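Local coordinates for protein serine protease pet (Escherichia coli, PDB 4OM9) that acts as a serine protease toxin, probably cleaving alpha-fodrin in host cells, its protease carried on a long right-handed beta-helix, at residues I443-D447 and S448-I452; W808-T811 and G812-L816. All coordinates share one frame; numbering follows the deposited sequence.

Contact 1: I443-D447 and S448-I452; sequences IAATD and SGTTI
Asp447 meets Gly449 because its CG sits between the backbone N and the carbonyl carbon (chi1 63°), which folds the carboxylate forward over the next two peptides. There OD1 of Asp447 accepts a hydrogen bond from N of Gly449 at 2.7 Å; the N-H comes to the anti side of the carboxylate, 32° out of its plane, and the bond is clearly bent. The Asp447 carbonyl closes the same turn, its O lying 3.1 Å from N of Thr450 in a nearly straight bond of 169°. Residues 447 to 450 thus form a type I beta turn in which one aspartate supplies both acceptors, and an Asx turn, OD1 of Asp447 to N of Gly449, lies within it. OD2 of Asp447 takes the backbone N-H of Asn427.

Behind the turn the two arms face each other through apolar groups. CB of Ala445 touches the side of Thr450, 4.0 Å from its OG1. Further in, the outer methyls meet end to end, CD1 of Ile443 3.6 Å from CD1 of Ile452. Tyr473 packs against all four of these side chains, and Phe424 covers Ile443 and Thr450. The corner therefore joins the short, weakly bonded 444-445 pairing to strand 451-453 between neighbouring faces of the beta-helix, with polar bonds fixing its outer bend and apolar contacts, the Thr450 hydroxyl among them, lining the inside between the arms.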
loop_
_atom_site.group_PDB
_atom_site.type_symbol
_atom_site.label_atom_id
_atom_site.label_comp_id
_atom_site.label_asym_id
_atom_site.label_seq_id
_atom_site.Cartn_x
_atom_site.Cartn_y
_atom_site.Cartn_z
ATOM N N ILE A 443 18.308 -0.883 -3.018
ATOM C CA ILE A 443 18.148 0.211 -2.064
ATOM C C ILE A 443 18.030 -0.349 -0.655
ATOM O O ILE A 443 17.164 -1.190 -0.399
ATOM C CB ILE A 443 16.911 1.062 -2.320
ATOM C CG1 ILE A 443 16.899 1.597 -3.735
ATOM C CG2 ILE A 443 16.856 2.202 -1.312
ATOM C CD1 ILE A 443 15.463 1.679 -4.331
ATOM N N ALA A 444 18.877 0.116 0.259
ATOM C CA ALA A 444 18.836 -0.382 1.626
ATOM C C ALA A 444 17.888 0.431 2.519
ATOM O O ALA A 444 18.320 1.303 3.296
ATOM C CB ALA A 444 20.223 -0.407 2.218
ATOM N N ALA A 445 16.596 0.097 2.419
ATOM C CA ALA A 445 15.524 0.800 3.108
ATOM C C ALA A 445 14.841 -0.184 4.010
ATOM O O ALA A 445 14.592 -1.297 3.561
ATOM C CB ALA A 445 14.548 1.384 2.101
ATOM N N THR A 446 14.563 0.173 5.275
ATOM C CA THR A 446 13.870 -0.781 6.154
ATOM C C THR A 446 12.370 -0.644 6.087
ATOM O O THR A 446 11.674 -1.603 6.318
ATOM C CB THR A 446 14.279 -0.671 7.657
ATOM O OG1 THR A 446 13.878 0.598 8.208
ATOM C CG2 THR A 446 15.726 -0.763 7.775
ATOM N N ASP A 447 11.871 0.541 5.777
ATOM C CA ASP A 447 10.434 0.748 5.803
ATOM C C ASP A 447 9.958 1.885 4.906
ATOM O O ASP A 447 10.740 2.626 4.346
ATOM C CB ASP A 447 9.950 1.000 7.254
ATOM C CG ASP A 447 10.551 2.274 7.876
ATOM O OD1 ASP A 447 10.622 3.307 7.178
ATOM O OD2 ASP A 447 10.916 2.253 9.076
ATOM N N SER A 448 8.648 2.041 4.840
ATOM C CA SER A 448 8.033 2.998 3.945
ATOM C C SER A 448 8.101 4.413 4.460
ATOM O O SER A 448 7.407 5.291 3.942
ATOM C CB SER A 448 6.577 2.615 3.705
ATOM O OG SER A 448 5.910 2.503 4.933
ATOM N N GLY A 449 8.900 4.630 5.503
ATOM C CA GLY A 449 9.276 5.974 5.899
ATOM C C GLY A 449 10.266 6.569 4.896
ATOM O O GLY A 449 10.436 7.788 4.834
ATOM N N THR A 450 10.910 5.701 4.116
ATOM C CA THR A 450 11.863 6.107 3.090
ATOM C C THR A 450 11.182 6.418 1.751
ATOM O O THR A 450 10.336 5.651 1.268
ATOM C CB THR A 450 12.930 5.006 2.849
ATOM O OG1 THR A 450 13.690 4.807 4.042
ATOM C CG2 THR A 450 13.859 5.375 1.706
ATOM N N THR A 451 11.559 7.543 1.154
ATOM C CA THR A 451 11.104 7.874 -0.180
ATOM C C THR A 451 12.276 8.379 -1.024
ATOM O O THR A 451 13.135 9.151 -0.558
ATOM C CB THR A 451 9.998 8.933 -0.156
ATOM O OG1 THR A 451 8.977 8.534 0.768
ATOM C CG2 THR A 451 9.390 9.105 -1.560
ATOM N N ILE A 452 12.324 7.901 -2.261
ATOM C CA ILE A 452 13.269 8.405 -3.247
ATOM C C ILE A 452 12.464 9.265 -4.170
ATOM O O ILE A 452 11.454 8.825 -4.697
ATOM C CB ILE A 452 13.971 7.272 -3.994
ATOM C CG1 ILE A 452 14.852 6.487 -3.009
ATOM C CG2 ILE A 452 14.766 7.816 -5.185
ATOM C CD1 ILE A 452 15.511 5.246 -3.588
#

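Contact 2: W808-T811 and G812-L816; sequences WKVT and GNSEL
Trp808 and Ser814 meet where the six-membered end of the indole reaches the serine side chain. OG of Ser814 lies 3.2 Å from CH2 of Trp808, set obliquely to the ring, and CB of Ser814 follows at 3.5 Å from the same CH2. Val810 packs beside them: its CG1 stands 3.5 Å from O of Gly812 and also approaches the serine hydroxyl, while CG2 of Val810 rests over the centre of the Trp808 ring, 3.4 Å above its plane, as a CH-pi type packing.

The serine is held by its own side of the bend. Its OG donates to O of Gly812 at 2.9 Å, arriving 40° above the carbonyl plane, and has a weak second bond with N of Ile794. A chi1 of 42° tucks the indole of Trp808 back over its own backbone, where Ile794 and Val826 also touch it. Outside this shell, OG1 of Thr811 bonds weakly to O of Gly792, backbone bonds tie Trp808 to Leu827 and Val810 to Asn829, and OD1 of Asn813 accepts from N of Thr837. Buried Trp808, Val810 and Ser814, in a loop with partners both earlier and later in the chain, are consistent with one coil stacked between its neighbours in the beta-helix.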
loop_
_atom_site.group_PDB
_atom_site.type_symbol
_atom_site.label_atom_id
_atom_site.label_comp_id
_atom_site.label_asym_id
_atom_site.label_seq_id
_atom_site.Cartn_x
_atom_site.Cartn_y
_atom_site.Cartn_z
ATOM N N TRP A 808 -28.151 -9.610 -31.721
ATOM C CA TRP A 808 -27.093 -10.025 -32.630
ATOM C C TRP A 808 -27.539 -10.268 -34.041
ATOM O O TRP A 808 -28.730 -10.355 -34.337
ATOM C CB TRP A 808 -26.362 -11.287 -32.137
ATOM C CG TRP A 808 -27.175 -12.398 -31.562
ATOM C CD1 TRP A 808 -28.429 -12.329 -31.048
ATOM C CD2 TRP A 808 -26.757 -13.754 -31.413
ATOM N NE1 TRP A 808 -28.832 -13.564 -30.600
ATOM C CE2 TRP A 808 -27.815 -14.458 -30.808
ATOM C CE3 TRP A 808 -25.590 -14.444 -31.738
ATOM C CZ2 TRP A 808 -27.747 -15.812 -30.522
ATOM C CZ3 TRP A 808 -25.520 -15.784 -31.453
ATOM C CH2 TRP A 808 -26.599 -16.461 -30.860
ATOM N N LYS A 809 -26.543 -10.383 -34.908
ATOM C CA LYS A 809 -26.787 -10.642 -36.309
ATOM C C LYS A 809 -26.659 -12.142 -36.606
ATOM O O LYS A 809 -26.953 -12.590 -37.709
ATOM C CB LYS A 809 -25.823 -9.823 -37.164
ATOM C CG LYS A 809 -25.608 -8.382 -36.684
ATOM C CD LYS A 809 -25.015 -7.542 -37.814
ATOM C CE LYS A 809 -24.794 -6.088 -37.429
ATOM N NZ LYS A 809 -23.425 -5.869 -36.875
ATOM N N VAL A 810 -26.218 -12.895 -35.599
ATOM C CA VAL A 810 -26.040 -14.355 -35.654
ATOM C C VAL A 810 -25.304 -14.875 -36.890
ATOM O O VAL A 810 -25.899 -15.041 -37.941
ATOM C CB VAL A 810 -27.380 -15.084 -35.573
ATOM C CG1 VAL A 810 -27.139 -16.563 -35.354
ATOM C CG2 VAL A 810 -28.221 -14.518 -34.447
ATOM N N THR A 811 -24.012 -15.160 -36.739
ATOM C CA THR A 811 -23.172 -15.576 -37.862
ATOM C C THR A 811 -22.893 -17.074 -37.878
ATOM O O THR A 811 -22.175 -17.565 -38.750
ATOM C CB THR A 811 -21.803 -14.827 -37.866
ATOM O OG1 THR A 811 -21.209 -14.860 -36.555
ATOM C CG2 THR A 811 -21.971 -13.380 -38.316
ATOM N N GLY A 812 -23.452 -17.798 -36.917
ATOM C CA GLY A 812 -23.232 -19.231 -36.853
ATOM C C GLY A 812 -24.315 -20.003 -36.127
ATOM O O GLY A 812 -25.167 -19.421 -35.451
ATOM N N ASN A 813 -24.278 -21.324 -36.280
ATOM C CA ASN A 813 -25.180 -22.224 -35.565
ATOM C C ASN A 813 -25.028 -22.109 -34.058
ATOM O O ASN A 813 -24.024 -22.545 -33.499
ATOM C CB ASN A 813 -24.933 -23.674 -35.984
ATOM C CG ASN A 813 -25.696 -24.061 -37.231
ATOM O OD1 ASN A 813 -26.664 -23.407 -37.608
ATOM N ND2 ASN A 813 -25.263 -25.134 -37.876
ATOM N N SER A 814 -26.022 -21.524 -33.400
ATOM C CA SER A 814 -25.972 -21.341 -31.954
ATOM C C SER A 814 -26.964 -22.263 -31.243
ATOM O O SER A 814 -28.167 -22.202 -31.503
ATOM C CB SER A 814 -26.259 -19.881 -31.598
ATOM O OG SER A 814 -25.790 -19.011 -32.612
ATOM N N GLU A 815 -26.464 -23.133 -30.365
ATOM C CA GLU A 815 -27.352 -23.942 -29.529
ATOM C C GLU A 815 -27.274 -23.477 -28.076
ATOM O O GLU A 815 -26.437 -23.918 -27.291
ATOM C CB GLU A 815 -27.047 -25.445 -29.655
ATOM C CG GLU A 815 -25.613 -25.885 -29.417
ATOM C CD GLU A 815 -25.435 -27.384 -29.576
ATOM O OE1 GLU A 815 -25.162 -27.839 -30.711
ATOM O OE2 GLU A 815 -25.568 -28.109 -28.565
ATOM N N LEU A 816 -28.174 -22.562 -27.742
ATOM C CA LEU A 816 -28.223 -21.918 -26.437
ATOM C C LEU A 816 -29.260 -22.559 -25.521
ATOM O O LEU A 816 -30.314 -23.009 -25.983
ATOM C CB LEU A 816 -28.537 -20.437 -26.621
ATOM C CG LEU A 816 -28.758 -19.584 -25.385
ATOM C CD1 LEU A 816 -27.463 -19.487 -24.606
ATOM C CD2 LEU A 816 -29.247 -18.225 -25.807
#

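Contact 1 and contact 2 are two separate bends in one long passenger domain, met in that order along the chain. Their centres are about 57 Å apart and their nearest atoms about 49 Å, so neither can touch the other. The centre of the 443-452 bend lies about 14 Å from the centre of the chain, whereas that of 808-816 is displaced about 46 Å from it, in the part of the model nearer the C-terminus. Neither includes a residue known to be catalytic, and each is structural packing. They also differ in build: contact 1 passes between two sheets of the helix, while contact 2 lies in a loop after strand 794-796.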